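Long-range contacts in probable acetyltransferases (Chromobacterium violaceum, PDB 3PZJ), which probably transfers an acetyl group from acetyl-CoA to an acceptor amine, as other GNAT-family acetyltransferases do, perhaps at protein N-termini beginning with serine or alanine: residues A51-L56 / L105-Y110; H66-P71 / Q184-K189; Y153-W158 / S199-E204; C160-A165 / N192-V197. All blocks are in the same frame, centred on the assembly; numbering follows the deposited sequence.

Contact 1 (A51-L56 / L105-Y110); sequences AALFRL and LGFLGY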
loop_
_atom_site.group_PDB
_atom_site.type_symbol
_atom_site.label_atom_id
_atom_site.label_comp_id
_atom_site.label_asym_id
_atom_site.label_seq_id
_atom_site.Cartn_x
_atom_site.Cartn_y
_atom_site.Cartn_z
ATOM N N ALA A 51 14.091 -25.317 6.849
ATOM C CA ALA A 51 14.447 -26.497 6.008
ATOM C C ALA A 51 13.231 -27.363 5.667
ATOM O O ALA A 51 13.090 -27.795 4.539
ATOM C CB ALA A 51 15.558 -27.351 6.693
ATOM N N ALA A 52 12.307 -27.507 6.612
ATOM C CA ALA A 52 11.095 -28.261 6.357
ATOM C C ALA A 52 10.278 -27.579 5.297
ATOM O O ALA A 52 9.734 -28.251 4.398
ATOM C CB ALA A 52 10.290 -28.470 7.596
ATOM N N LEU A 53 10.154 -26.256 5.392
ATOM C CA LEU A 53 9.319 -25.551 4.414
ATOM C C LEU A 53 9.986 -25.600 3.069
ATOM O O LEU A 53 9.316 -25.731 2.081
ATOM C CB LEU A 53 9.085 -24.085 4.837
ATOM C CG LEU A 53 8.101 -23.963 6.012
ATOM C CD1 LEU A 53 8.215 -22.520 6.534
ATOM C CD2 LEU A 53 6.640 -24.324 5.651
ATOM N N PHE A 54 11.317 -25.464 3.032
ATOM C CA PHE A 54 12.012 -25.545 1.768
ATOM C C PHE A 54 11.672 -26.839 1.037
ATOM O O PHE A 54 11.348 -26.820 -0.142
ATOM C CB PHE A 54 13.515 -25.467 2.022
ATOM C CG PHE A 54 14.339 -25.649 0.801
ATOM C CD1 PHE A 54 14.280 -24.745 -0.212
ATOM C CD2 PHE A 54 15.092 -26.783 0.623
ATOM C CE1 PHE A 54 14.988 -24.885 -1.314
ATOM C CE2 PHE A 54 15.815 -26.939 -0.529
ATOM C CZ PHE A 54 15.771 -25.971 -1.490
ATOM N N ARG A 55 11.772 -27.960 1.748
ATOM C CA ARG A 55 11.551 -29.321 1.163
ATOM C C ARG A 55 10.177 -29.438 0.603
ATOM O O ARG A 55 9.988 -30.100 -0.390
ATOM C CB ARG A 55 11.689 -30.397 2.199
ATOM C CG ARG A 55 13.101 -30.585 2.588
ATOM C CD ARG A 55 13.244 -31.750 3.601
ATOM N NE ARG A 55 14.354 -31.445 4.479
ATOM C CZ ARG A 55 14.280 -31.140 5.776
ATOM N NH1 ARG A 55 13.128 -31.158 6.453
ATOM N NH2 ARG A 55 15.408 -30.856 6.411
ATOM N N LEU A 56 9.210 -28.790 1.254
ATOM C CA LEU A 56 7.849 -28.895 0.830
ATOM C C LEU A 56 7.642 -28.448 -0.629
ATOM O O LEU A 56 6.781 -29.018 -1.334
ATOM C CB LEU A 56 6.977 -28.078 1.763
ATOM C CG LEU A 56 5.578 -28.465 2.080
ATOM C CD1 LEU A 56 5.542 -29.896 2.671
ATOM C CD2 LEU A 56 5.083 -27.356 3.110
ATOM N N LEU A 105 2.927 -27.926 6.977
ATOM C CA LEU A 105 2.226 -28.223 5.712
ATOM C C LEU A 105 2.165 -27.043 4.718
ATOM O O LEU A 105 1.745 -27.187 3.583
ATOM C CB LEU A 105 0.800 -28.599 6.004
ATOM C CG LEU A 105 0.623 -29.776 6.937
ATOM C CD1 LEU A 105 -0.891 -29.821 7.255
ATOM C CD2 LEU A 105 1.164 -31.010 6.218
ATOM N N GLY A 106 2.611 -25.883 5.169
ATOM C CA GLY A 106 2.843 -24.692 4.301
ATOM C C GLY A 106 2.908 -23.496 5.214
ATOM O O GLY A 106 2.972 -23.663 6.438
ATOM N N PHE A 107 2.857 -22.315 4.632
ATOM C CA PHE A 107 2.859 -21.096 5.391
ATOM C C PHE A 107 2.021 -20.007 4.783
ATOM O O PHE A 107 1.615 -20.110 3.684
ATOM C CB PHE A 107 4.266 -20.604 5.701
ATOM C CG PHE A 107 5.051 -20.149 4.508
ATOM C CD1 PHE A 107 5.202 -18.832 4.251
ATOM C CD2 PHE A 107 5.662 -21.043 3.682
ATOM C CE1 PHE A 107 5.921 -18.427 3.210
ATOM C CE2 PHE A 107 6.378 -20.638 2.635
ATOM C CZ PHE A 107 6.505 -19.340 2.391
ATOM N N LEU A 108 1.751 -18.994 5.595
ATOM C CA LEU A 108 1.003 -17.803 5.233
ATOM C C LEU A 108 1.058 -16.776 6.353
ATOM O O LEU A 108 1.555 -17.041 7.367
ATOM C CB LEU A 108 -0.435 -18.137 4.882
ATOM C CG LEU A 108 -1.423 -18.238 5.996
ATOM C CD1 LEU A 108 -2.834 -18.164 5.476
ATOM C CD2 LEU A 108 -1.199 -19.418 6.803
ATOM N N GLY A 109 0.591 -15.575 6.115
ATOM C CA GLY A 109 0.597 -14.575 7.146
ATOM C C GLY A 109 -0.012 -13.249 6.782
ATOM O O GLY A 109 -0.803 -13.197 5.899
ATOM N N TYR A 110 0.384 -12.206 7.492
ATOM C CA TYR A 110 -0.063 -10.866 7.257
ATOM C C TYR A 110 1.097 -10.071 6.657
ATOM O O TYR A 110 2.295 -10.277 6.986
ATOM C CB TYR A 110 -0.459 -10.245 8.580
ATOM C CG TYR A 110 -1.571 -10.953 9.363
ATOM C CD1 TYR A 110 -2.841 -11.093 8.840
ATOM C CD2 TYR A 110 -1.353 -11.416 10.671
ATOM C CE1 TYR A 110 -3.871 -11.649 9.598
ATOM C CE2 TYR A 110 -2.392 -12.012 11.418
ATOM C CZ TYR A 110 -3.619 -12.122 10.855
ATOM O OH TYR A 110 -4.614 -12.648 11.599
#
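Leu53 and Leu56 reach from one side of helix 46-58 to the start of strand 106-114, and every contact between them and the strand is apolar or van der Waals; no hydrogen bond links the two segments. Side chain meets side chain in one place. Leu53 has CG beside its backbone N and anti to the carbonyl carbon (chi1 -74°), and both its methyls approach Phe107 CD2, obliquely to the ring: Leu53 CD2 lies 3.9 Å from Phe107 CD2, and Leu53 CD1 4.1 Å from the same atom.

Side chain against backbone makes up the rest. Leu53 CD2 also lies 3.8 Å from Gly106 O, while Leu56 CD2 presses on the peptide link that leads into the strand, 3.3 Å from Leu105 C and 3.5 Å from Gly106 N. The CA of Gly106 is 6.5 Å from that of Leu53.

Around this patch, Phe78 and Trp81 of helix 75-87 touch Leu53 and Phe107 respectively, and Leu44 touches both. The short helix and strand segments run at 108° to each other, with axes 9.2 Å apart at closest. This is a helix laid across a strand of the central sheet, the alpha/beta layering of the GNAT fold, in which early helices pack on the sheet.

Contact 2 (H66-P71 / Q184-K189); sequences HLPYGP and QAMVVK. With EDO (1,2-ethanediol), chain D.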
loop_
_atom_site.group_PDB
_atom_site.type_symbol
_atom_site.label_atom_id
_atom_site.label_comp_id
_atom_site.label_asym_id
_atom_site.label_seq_id
_atom_site.Cartn_x
_atom_site.Cartn_y
_atom_site.Cartn_z
ATOM N N HIS A 66 3.352 -17.553 -10.256
ATOM C CA HIS A 66 2.686 -16.226 -10.179
ATOM C C HIS A 66 3.068 -15.413 -8.918
ATOM O O HIS A 66 2.392 -14.398 -8.536
ATOM C CB HIS A 66 1.182 -16.421 -10.179
ATOM C CG HIS A 66 0.671 -17.239 -11.324
ATOM N ND1 HIS A 66 0.701 -16.798 -12.635
ATOM C CD2 HIS A 66 0.078 -18.458 -11.344
ATOM C CE1 HIS A 66 0.171 -17.727 -13.414
ATOM N NE2 HIS A 66 -0.211 -18.748 -12.655
ATOM N N LEU A 67 4.150 -15.808 -8.275
ATOM C CA LEU A 67 4.582 -15.150 -7.042
ATOM C C LEU A 67 5.812 -14.315 -7.267
ATOM O O LEU A 67 6.625 -14.653 -8.155
ATOM C CB LEU A 67 4.896 -16.221 -6.035
ATOM C CG LEU A 67 3.767 -16.705 -5.138
ATOM C CD1 LEU A 67 2.340 -16.486 -5.644
ATOM C CD2 LEU A 67 3.990 -18.132 -4.694
ATOM N N PRO A 68 6.041 -13.288 -6.416
ATOM C CA PRO A 68 7.204 -12.451 -6.673
ATOM C C PRO A 68 8.531 -12.979 -6.143
ATOM O O PRO A 68 9.507 -12.255 -6.101
ATOM C CB PRO A 68 6.814 -11.085 -6.051
ATOM C CG PRO A 68 5.722 -11.363 -5.165
ATOM C CD PRO A 68 5.167 -12.731 -5.386
ATOM N N TYR A 69 8.575 -14.251 -5.740
ATOM C CA TYR A 69 9.775 -14.848 -5.221
ATOM C C TYR A 69 9.772 -16.300 -5.605
ATOM O O TYR A 69 8.769 -16.843 -6.027
ATOM C CB TYR A 69 9.824 -14.771 -3.687
ATOM C CG TYR A 69 8.495 -15.015 -3.019
ATOM C CD1 TYR A 69 8.085 -16.279 -2.622
ATOM C CD2 TYR A 69 7.645 -13.947 -2.751
ATOM C CE1 TYR A 69 6.812 -16.476 -2.059
ATOM C CE2 TYR A 69 6.406 -14.132 -2.158
ATOM C CZ TYR A 69 6.013 -15.380 -1.793
ATOM O OH TYR A 69 4.771 -15.515 -1.215
ATOM N N GLY A 70 10.879 -16.948 -5.333
ATOM C CA GLY A 70 11.046 -18.330 -5.702
ATOM C C GLY A 70 11.307 -18.512 -7.207
ATOM O O GLY A 70 11.146 -17.611 -8.022
ATOM N N PRO A 71 11.768 -19.679 -7.589
ATOM C CA PRO A 71 12.221 -20.756 -6.722
ATOM C C PRO A 71 13.534 -20.409 -6.050
ATOM O O PRO A 71 14.161 -19.396 -6.359
ATOM C CB PRO A 71 12.332 -21.950 -7.678
ATOM C CG PRO A 71 12.423 -21.351 -9.061
ATOM C CD PRO A 71 11.836 -20.005 -9.041
ATOM N N GLN A 184 -0.114 -2.512 -14.279
ATOM C CA GLN A 184 1.353 -2.306 -14.262
ATOM C C GLN A 184 1.854 -1.915 -12.852
ATOM O O GLN A 184 2.726 -1.045 -12.703
ATOM C CB GLN A 184 1.814 -1.254 -15.304
ATOM C CG GLN A 184 1.284 -1.611 -16.695
ATOM C CD GLN A 184 1.847 -0.757 -17.828
ATOM O OE1 GLN A 184 2.516 0.269 -17.616
ATOM N NE2 GLN A 184 1.529 -1.156 -19.030
ATOM N N ALA A 185 1.380 -2.651 -11.864
ATOM C CA ALA A 185 1.711 -2.374 -10.472
ATOM C C ALA A 185 3.138 -2.771 -10.181
ATOM O O ALA A 185 3.873 -2.069 -9.420
ATOM C CB ALA A 185 0.737 -3.143 -9.556
HETATM N N MSE A 186 3.554 -3.895 -10.777
HETATM C CA MSE A 186 4.902 -4.414 -10.561
HETATM C C MSE A 186 5.602 -4.975 -11.827
HETATM O O MSE A 186 4.979 -5.267 -12.817
HETATM C CB MSE A 186 4.844 -5.554 -9.492
HETATM C CG MSE A 186 4.399 -5.139 -8.153
HETATM SE SE MSE A 186 3.843 -6.615 -6.899
HETATM C CE MSE A 186 5.637 -7.294 -6.748
ATOM N N VAL A 187 6.917 -5.102 -11.747
ATOM C CA VAL A 187 7.656 -5.899 -12.691
ATOM C C VAL A 187 8.162 -7.101 -11.928
ATOM O O VAL A 187 8.966 -6.962 -10.984
ATOM C CB VAL A 187 8.806 -5.078 -13.302
ATOM C CG1 VAL A 187 9.725 -5.965 -14.210
ATOM C CG2 VAL A 187 8.209 -3.958 -14.121
ATOM N N VAL A 188 7.686 -8.283 -12.285
ATOM C CA VAL A 188 7.997 -9.508 -11.585
ATOM C C VAL A 188 8.592 -10.473 -12.590
ATOM O O VAL A 188 7.974 -10.776 -13.610
ATOM C CB VAL A 188 6.689 -10.185 -10.969
ATOM C CG1 VAL A 188 6.900 -11.626 -10.420
ATOM C CG2 VAL A 188 6.136 -9.314 -9.818
ATOM N N LYS A 189 9.786 -10.989 -12.279
ATOM C CA LYS A 189 10.437 -11.986 -13.114
ATOM C C LYS A 189 10.438 -11.583 -14.579
ATOM O O LYS A 189 9.998 -12.325 -15.423
ATOM C CB LYS A 189 9.748 -13.351 -12.908
ATOM C CG LYS A 189 9.939 -13.826 -11.499
ATOM C CD LYS A 189 9.158 -15.070 -11.092
ATOM C CE LYS A 189 9.565 -15.470 -9.635
ATOM N NZ LYS A 189 8.603 -16.490 -9.068
HETATM C C1 EDO D . 2.903 -13.052 -1.492
HETATM O O1 EDO D . 2.858 -14.399 -1.894
HETATM C C2 EDO D . 1.502 -12.493 -1.521
HETATM O O2 EDO D . 1.420 -11.625 -0.424
#
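Pro68 and Val188 mark the closest backbone approach, CA to CA 5.8 Å, between the irregular loop 66-71 and the end of strand 177-188, with no backbone hydrogen bond across. Lys189 carries the polar part. Its chain is extended beyond CG, and CE comes 3.1 Å from Gly70 O while the ammonium nitrogen meets three loop carbonyls. Lys189 NZ donates to Leu67 O at 2.8 Å, tilted 29° from that carbonyl plane, and to Tyr69 O at 3.1 Å from well above the plane (70° out of it). A third bond, from Lys189 NZ to Gly70 O, is weak. The carbonyls of Leu67, Tyr69 and Gly70 thus converge on one amine, just before the cis peptide bond that precedes Pro71.

Loop 66-71 joins helix 46-58 to helix 75-87, and strand 177-188 is an outermost strand of the GNAT sheet within this chain; Ala185 and Met186 form a classic beta bulge opposite Arg193.

The apolar part lies beside the lysine. Val188 CG1, anti to the backbone N (chi1 170°), packs 3.8 Å from Pro68 CA. The selenomethionine Met186 bends at its last torsion, and its CE reaches Pro68 CB at 4.0 Å. Val187 packs on Trp23 of the second subunit. Tyr69 OH is hydrogen-bonded to Asn126; its contact with a 1,2-ethanediol, probably left from crystallisation, is implausibly short and doubtful.

Contact 3 (Y153-W158 / S199-E204); sequences YRRCEW and SMLDGE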
loop_
_atom_site.group_PDB
_atom_site.type_symbol
_atom_site.label_atom_id
_atom_site.label_comp_id
_atom_site.label_asym_id
_atom_site.label_seq_id
_atom_site.Cartn_x
_atom_site.Cartn_y
_atom_site.Cartn_z
ATOM N N TYR A 153 -8.925 -5.043 13.394
ATOM C CA TYR A 153 -8.772 -4.641 11.943
ATOM C C TYR A 153 -10.142 -4.406 11.337
ATOM O O TYR A 153 -11.151 -5.129 11.647
ATOM C CB TYR A 153 -7.844 -5.611 11.125
ATOM C CG TYR A 153 -6.413 -5.445 11.530
ATOM C CD1 TYR A 153 -5.597 -4.480 10.921
ATOM C CD2 TYR A 153 -5.913 -6.139 12.618
ATOM C CE1 TYR A 153 -4.272 -4.300 11.334
ATOM C CE2 TYR A 153 -4.621 -5.936 13.107
ATOM C CZ TYR A 153 -3.833 -4.966 12.491
ATOM O OH TYR A 153 -2.593 -4.837 12.939
ATOM N N ARG A 154 -10.217 -3.388 10.499
ATOM C CA ARG A 154 -11.445 -2.996 9.756
ATOM C C ARG A 154 -11.489 -3.513 8.321
ATOM O O ARG A 154 -12.548 -3.645 7.749
ATOM C CB ARG A 154 -11.535 -1.456 9.689
ATOM C CG ARG A 154 -11.722 -0.814 11.005
ATOM C CD ARG A 154 -11.867 0.680 10.902
ATOM N NE ARG A 154 -13.127 1.002 10.364
ATOM C CZ ARG A 154 -13.366 1.755 9.307
ATOM N NH1 ARG A 154 -12.408 2.226 8.562
ATOM N NH2 ARG A 154 -14.640 1.954 8.949
ATOM N N ARG A 155 -10.339 -3.819 7.753
ATOM C CA ARG A 155 -10.208 -4.168 6.360
ATOM C C ARG A 155 -9.077 -5.229 6.244
ATOM O O ARG A 155 -7.964 -4.978 6.741
ATOM C CB ARG A 155 -9.774 -2.901 5.597
ATOM C CG ARG A 155 -9.441 -3.125 4.111
ATOM C CD ARG A 155 -8.731 -1.928 3.486
ATOM N NE ARG A 155 -8.264 -2.200 2.142
ATOM C CZ ARG A 155 -9.061 -2.453 1.065
ATOM N NH1 ARG A 155 -10.375 -2.349 1.098
ATOM N NH2 ARG A 155 -8.514 -2.813 -0.062
ATOM N N CYS A 156 -9.345 -6.356 5.601
ATOM C CA CYS A 156 -8.431 -7.419 5.356
ATOM C C CYS A 156 -8.212 -7.581 3.820
ATOM O O CYS A 156 -9.257 -7.807 3.277
ATOM C CB CYS A 156 -8.811 -8.754 6.003
ATOM S SG CYS A 156 -8.576 -8.817 7.791
ATOM N N GLU A 157 -7.077 -7.350 3.194
ATOM C CA GLU A 157 -6.953 -7.460 1.766
ATOM C C GLU A 157 -6.478 -8.843 1.394
ATOM O O GLU A 157 -5.878 -9.524 2.177
ATOM C CB GLU A 157 -5.931 -6.477 1.226
ATOM C CG GLU A 157 -6.403 -5.148 1.136
ATOM C CD GLU A 157 -5.415 -4.201 0.517
ATOM O OE1 GLU A 157 -5.800 -3.081 0.354
ATOM O OE2 GLU A 157 -4.306 -4.570 0.216
ATOM N N TRP A 158 -6.745 -9.201 0.155
ATOM C CA TRP A 158 -6.140 -10.304 -0.531
ATOM C C TRP A 158 -5.748 -9.751 -1.885
ATOM O O TRP A 158 -6.542 -9.164 -2.545
ATOM C CB TRP A 158 -7.102 -11.474 -0.668
ATOM C CG TRP A 158 -6.592 -12.712 -1.365
ATOM C CD1 TRP A 158 -6.256 -12.843 -2.666
ATOM C CD2 TRP A 158 -6.412 -13.995 -0.785
ATOM N NE1 TRP A 158 -5.867 -14.114 -2.933
ATOM C CE2 TRP A 158 -5.956 -14.847 -1.791
ATOM C CE3 TRP A 158 -6.599 -14.511 0.485
ATOM C CZ2 TRP A 158 -5.689 -16.175 -1.559
ATOM C CZ3 TRP A 158 -6.317 -15.818 0.702
ATOM C CH2 TRP A 158 -5.878 -16.636 -0.309
ATOM N N SER A 199 -11.026 -7.486 -0.856
ATOM C CA SER A 199 -11.087 -7.156 0.546
ATOM C C SER A 199 -12.271 -7.722 1.256
ATOM O O SER A 199 -13.300 -8.026 0.644
ATOM C CB SER A 199 -11.064 -5.635 0.771
ATOM O OG SER A 199 -12.329 -5.070 0.475
HETATM N N MSE A 200 -12.114 -7.849 2.572
HETATM C CA MSE A 200 -13.172 -8.261 3.483
HETATM C C MSE A 200 -13.212 -7.285 4.658
HETATM O O MSE A 200 -12.235 -7.132 5.390
HETATM C CB MSE A 200 -12.930 -9.685 3.982
HETATM C CG MSE A 200 -13.314 -9.906 5.436
HETATM SE SE MSE A 200 -14.339 -11.545 5.702
HETATM C CE MSE A 200 -15.754 -11.232 4.398
ATOM N N LEU A 201 -14.353 -6.625 4.823
ATOM C CA LEU A 201 -14.529 -5.594 5.786
ATOM C C LEU A 201 -15.031 -6.203 7.070
ATOM O O LEU A 201 -15.624 -7.304 7.075
ATOM C CB LEU A 201 -15.551 -4.607 5.287
ATOM C CG LEU A 201 -15.313 -3.879 3.973
ATOM C CD1 LEU A 201 -16.273 -2.720 3.834
ATOM C CD2 LEU A 201 -13.847 -3.340 3.933
ATOM N N ASP A 202 -14.859 -5.467 8.163
ATOM C CA ASP A 202 -15.292 -5.953 9.447
ATOM C C ASP A 202 -16.795 -6.263 9.451
ATOM O O ASP A 202 -17.217 -7.235 10.047
ATOM C CB ASP A 202 -14.871 -5.043 10.619
ATOM C CG ASP A 202 -15.264 -3.575 10.500
ATOM O OD1 ASP A 202 -15.828 -3.156 9.499
ATOM O OD2 ASP A 202 -14.961 -2.809 11.472
ATOM N N GLY A 203 -17.599 -5.420 8.848
ATOM C CA GLY A 203 -19.026 -5.676 8.819
ATOM C C GLY A 203 -19.420 -6.862 7.982
ATOM O O GLY A 203 -20.458 -7.473 8.256
ATOM N N GLU A 204 -18.601 -7.222 7.015
ATOM C CA GLU A 204 -18.875 -8.396 6.183
ATOM C C GLU A 204 -18.572 -9.669 6.930
ATOM O O GLU A 204 -19.318 -10.663 6.817
ATOM C CB GLU A 204 -18.058 -8.333 4.884
ATOM C CG GLU A 204 -18.624 -7.340 3.982
ATOM C CD GLU A 204 -17.687 -6.901 2.861
ATOM O OE1 GLU A 204 -16.455 -7.223 2.766
ATOM O OE2 GLU A 204 -18.247 -6.196 2.046
HETATM O O HOH W 1 -15.360 -0.125 11.453
#
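Arg154 and Asp202 meet where strand 191-201 gives way to the C-terminal helix. Arg154 O accepts from Asp202 N at 3.0 Å, with the donor above the carbonyl plane. Their side chains run side by side in the same direction, Arg154 CG 3.8 Å from Asp202 OD2, with guanidinium and carboxylate planes 86° apart. Their charged atoms do not meet; a water joins them, accepting from Arg154 NE in the guanidinium plane and donating to Asp202 OD2, each at 2.7 Å. Arg154 NH2 bonds Asn192 of the second subunit, and Asp202 OD1 probably bonds the Gln184 side chain of that subunit.

Arg155 and Leu201 form a non-hydrogen-bonded antiparallel pair. The arginine chain is extended to NE, and its guanidinium lies with one face over Ser199 CB, 3.4 Å from Arg155 NH1. Cys156 and Met200 form the hydrogen-bonded antiparallel pair: Cys156 N to Met200 O at 3.0 Å, and Met200 N to Cys156 O at 2.9 Å. Glu157, opposite Ser199, turns its carboxylate to Arg155, whose NE and NH2 both grip Glu157 OE1, with Arg155 NH2 at 2.8 Å. Glu179 salt-bridges Arg155 and is hydrogen-bonded to Ser199 OG.

On the face carrying Arg155, Glu157 and Ser199, the carboxylates of Glu157 and Glu179 probably offset the charge of buried Arg155. Arg183 of the second subunit bonds Arg155 and Ser199, so polar groups of this face take part in the subunit contact.

Contact 4 (C160-A165 / N192-V197); sequences CDSRNA and NRDTHV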
loop_
_atom_site.group_PDB
_atom_site.type_symbol
_atom_site.label_atom_id
_atom_site.label_comp_id
_atom_site.label_asym_id
_atom_site.label_seq_id
_atom_site.Cartn_x
_atom_site.Cartn_y
_atom_site.Cartn_z
ATOM N N CYS A 160 -3.415 -10.510 -5.665
ATOM C CA CYS A 160 -2.736 -11.498 -6.541
ATOM C C CYS A 160 -2.434 -10.980 -7.909
ATOM O O CYS A 160 -2.931 -9.986 -8.368
ATOM C CB CYS A 160 -3.538 -12.808 -6.626
ATOM S SG CYS A 160 -5.070 -12.688 -7.490
ATOM N N ASP A 161 -1.491 -11.641 -8.559
ATOM C CA ASP A 161 -1.193 -11.357 -9.958
ATOM C C ASP A 161 -2.423 -11.675 -10.721
ATOM O O ASP A 161 -3.088 -12.673 -10.484
ATOM C CB ASP A 161 0.039 -12.170 -10.411
ATOM C CG ASP A 161 0.514 -11.828 -11.821
ATOM O OD1 ASP A 161 -0.307 -11.904 -12.783
ATOM O OD2 ASP A 161 1.741 -11.552 -11.944
ATOM N N SER A 162 -2.780 -10.814 -11.650
ATOM C CA SER A 162 -4.026 -11.020 -12.396
ATOM C C SER A 162 -3.988 -12.310 -13.211
ATOM O O SER A 162 -5.045 -12.886 -13.555
ATOM C CB SER A 162 -4.300 -9.821 -13.330
ATOM O OG SER A 162 -3.338 -9.838 -14.387
ATOM N N ARG A 163 -2.783 -12.833 -13.463
ATOM C CA ARG A 163 -2.656 -14.123 -14.192
ATOM C C ARG A 163 -2.820 -15.333 -13.288
ATOM O O ARG A 163 -2.859 -16.468 -13.782
ATOM C CB ARG A 163 -1.320 -14.225 -14.920
ATOM C CG ARG A 163 -1.230 -13.215 -16.024
ATOM C CD ARG A 163 -0.011 -13.414 -16.873
ATOM N NE ARG A 163 1.242 -13.385 -16.147
ATOM C CZ ARG A 163 1.975 -14.473 -15.871
ATOM N NH1 ARG A 163 1.552 -15.702 -16.206
ATOM N NH2 ARG A 163 3.139 -14.338 -15.235
ATOM N N ASN A 164 -2.966 -15.089 -11.973
ATOM C CA ASN A 164 -3.056 -16.146 -10.961
ATOM C C ASN A 164 -4.542 -16.446 -10.777
ATOM O O ASN A 164 -5.219 -15.973 -9.853
ATOM C CB ASN A 164 -2.418 -15.726 -9.632
ATOM C CG ASN A 164 -2.213 -16.888 -8.689
ATOM O OD1 ASN A 164 -2.870 -17.903 -8.813
ATOM N ND2 ASN A 164 -1.290 -16.745 -7.731
ATOM N N ALA A 165 -5.054 -17.274 -11.686
ATOM C CA ALA A 165 -6.456 -17.613 -11.678
ATOM C C ALA A 165 -6.917 -18.269 -10.371
ATOM O O ALA A 165 -8.017 -18.003 -9.879
ATOM C CB ALA A 165 -6.805 -18.546 -12.963
ATOM N N ASN A 192 5.429 -7.895 -16.817
ATOM C CA ASN A 192 4.423 -7.088 -16.200
ATOM C C ASN A 192 3.579 -7.891 -15.203
ATOM O O ASN A 192 3.272 -9.081 -15.409
ATOM C CB ASN A 192 3.496 -6.523 -17.266
ATOM C CG ASN A 192 2.441 -5.672 -16.663
ATOM O OD1 ASN A 192 2.754 -4.560 -16.268
ATOM N ND2 ASN A 192 1.181 -6.153 -16.597
ATOM N N ARG A 193 3.189 -7.225 -14.129
ATOM C CA ARG A 193 2.171 -7.724 -13.221
ATOM C C ARG A 193 1.134 -6.658 -12.988
ATOM O O ARG A 193 1.468 -5.576 -12.647
ATOM C CB ARG A 193 2.742 -8.096 -11.872
ATOM C CG ARG A 193 1.671 -8.247 -10.840
ATOM C CD ARG A 193 2.049 -9.142 -9.687
ATOM N NE ARG A 193 1.235 -8.867 -8.522
ATOM C CZ ARG A 193 1.265 -9.506 -7.371
ATOM N NH1 ARG A 193 0.460 -9.121 -6.435
ATOM N NH2 ARG A 193 2.077 -10.494 -7.138
ATOM N N ASP A 194 -0.116 -6.993 -13.222
ATOM C CA ASP A 194 -1.252 -6.222 -12.782
ATOM C C ASP A 194 -1.752 -6.945 -11.572
ATOM O O ASP A 194 -1.902 -8.195 -11.551
ATOM C CB ASP A 194 -2.414 -6.253 -13.815
ATOM C CG ASP A 194 -2.037 -5.717 -15.204
ATOM O OD1 ASP A 194 -1.151 -4.887 -15.396
ATOM O OD2 ASP A 194 -2.692 -6.121 -16.119
ATOM N N THR A 195 -2.103 -6.203 -10.548
ATOM C CA THR A 195 -2.541 -6.784 -9.310
ATOM C C THR A 195 -4.027 -6.658 -9.064
ATOM O O THR A 195 -4.512 -5.602 -9.016
ATOM C CB THR A 195 -1.840 -6.111 -8.147
ATOM O OG1 THR A 195 -0.460 -6.398 -8.214
ATOM C CG2 THR A 195 -2.427 -6.606 -6.844
ATOM N N HIS A 196 -4.710 -7.761 -8.846
ATOM C CA HIS A 196 -6.088 -7.706 -8.392
ATOM C C HIS A 196 -6.121 -7.462 -6.885
ATOM O O HIS A 196 -5.359 -8.145 -6.118
ATOM C CB HIS A 196 -6.803 -9.057 -8.631
ATOM C CG HIS A 196 -7.065 -9.422 -10.071
ATOM N ND1 HIS A 196 -7.302 -8.507 -11.073
ATOM C CD2 HIS A 196 -7.211 -10.655 -10.642
ATOM C CE1 HIS A 196 -7.564 -9.161 -12.206
ATOM N NE2 HIS A 196 -7.494 -10.459 -11.971
ATOM N N VAL A 197 -7.003 -6.554 -6.445
ATOM C CA VAL A 197 -7.214 -6.283 -5.021
ATOM C C VAL A 197 -8.606 -6.687 -4.620
ATOM O O VAL A 197 -9.615 -6.302 -5.274
ATOM C CB VAL A 197 -6.977 -4.791 -4.663
ATOM C CG1 VAL A 197 -7.201 -4.555 -3.133
ATOM C CG2 VAL A 197 -5.574 -4.343 -5.089
HETATM O O HOH W 2 -0.631 -9.602 -14.487
HETATM O O HOH W 3 2.647 -11.492 -14.456
HETATM O O HOH W 4 -8.313 -11.897 -14.072
#
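Asp161 sets CG anti to its backbone N (chi1 -174°), beside the carbonyl carbon, and chi2 (-55°) turns OD2 onto Arg193 CD at 3.3 Å. Arg193 is extended from CG to NE, which carries one face of its guanidinium over the Cys160-Asp161 peptide, Asp161 N over the centre; Arg193 NE donates in plane to Thr195 OG1 at 3.0 Å. Cys160 and His196 form an antiparallel hydrogen-bonded pair, with His196 N to Cys160 O at 2.9 Å; Ser162 N adds a bond to Asp194 O at 2.8 Å. Ser162 CB makes a CH-pi contact over the His196 ring, 3.7 Å from its centroid.

Asp161 OD1 takes Arg163 N on its anti lone pair at 2.7 Å, an Asx turn inside the type I turn 161-164. Waters extend the polar network to Ser162 OG, Asp194 N and Asn192 O. Strand 155-161 ends here and helix 165-174 begins, N-capped by Asn164; its Ser167 and Ala168 touch Cys160, while strand 177-188 flanks strand 191-201 on the other side.

In the fold
All four contacts reach the one mixed sheet. Contacts 1 and 3 are buried and lie on opposite sides of the chain's centre, contact 2 is at the surface and contact 4 partly buried. Contacts 3 and 4 share strands 155-161 and 191-201, zipping successive lengths of the same antiparallel pair, and Val197 packs on Arg155 and Glu157 between them. Contacts 2 and 4 touch along the adjoining strands 177-188 and 191-201, through Gln184 N to Asp194 OD1 and Met186 O to Arg193 N. Chemistry follows place: contact 1 is apolar helix-on-sheet packing, contact 2 joins one lysine to loop carbonyls beside Pro68 packed on Met186 and Val188, and contacts 3 and 4 combine strand bonds with buried charges.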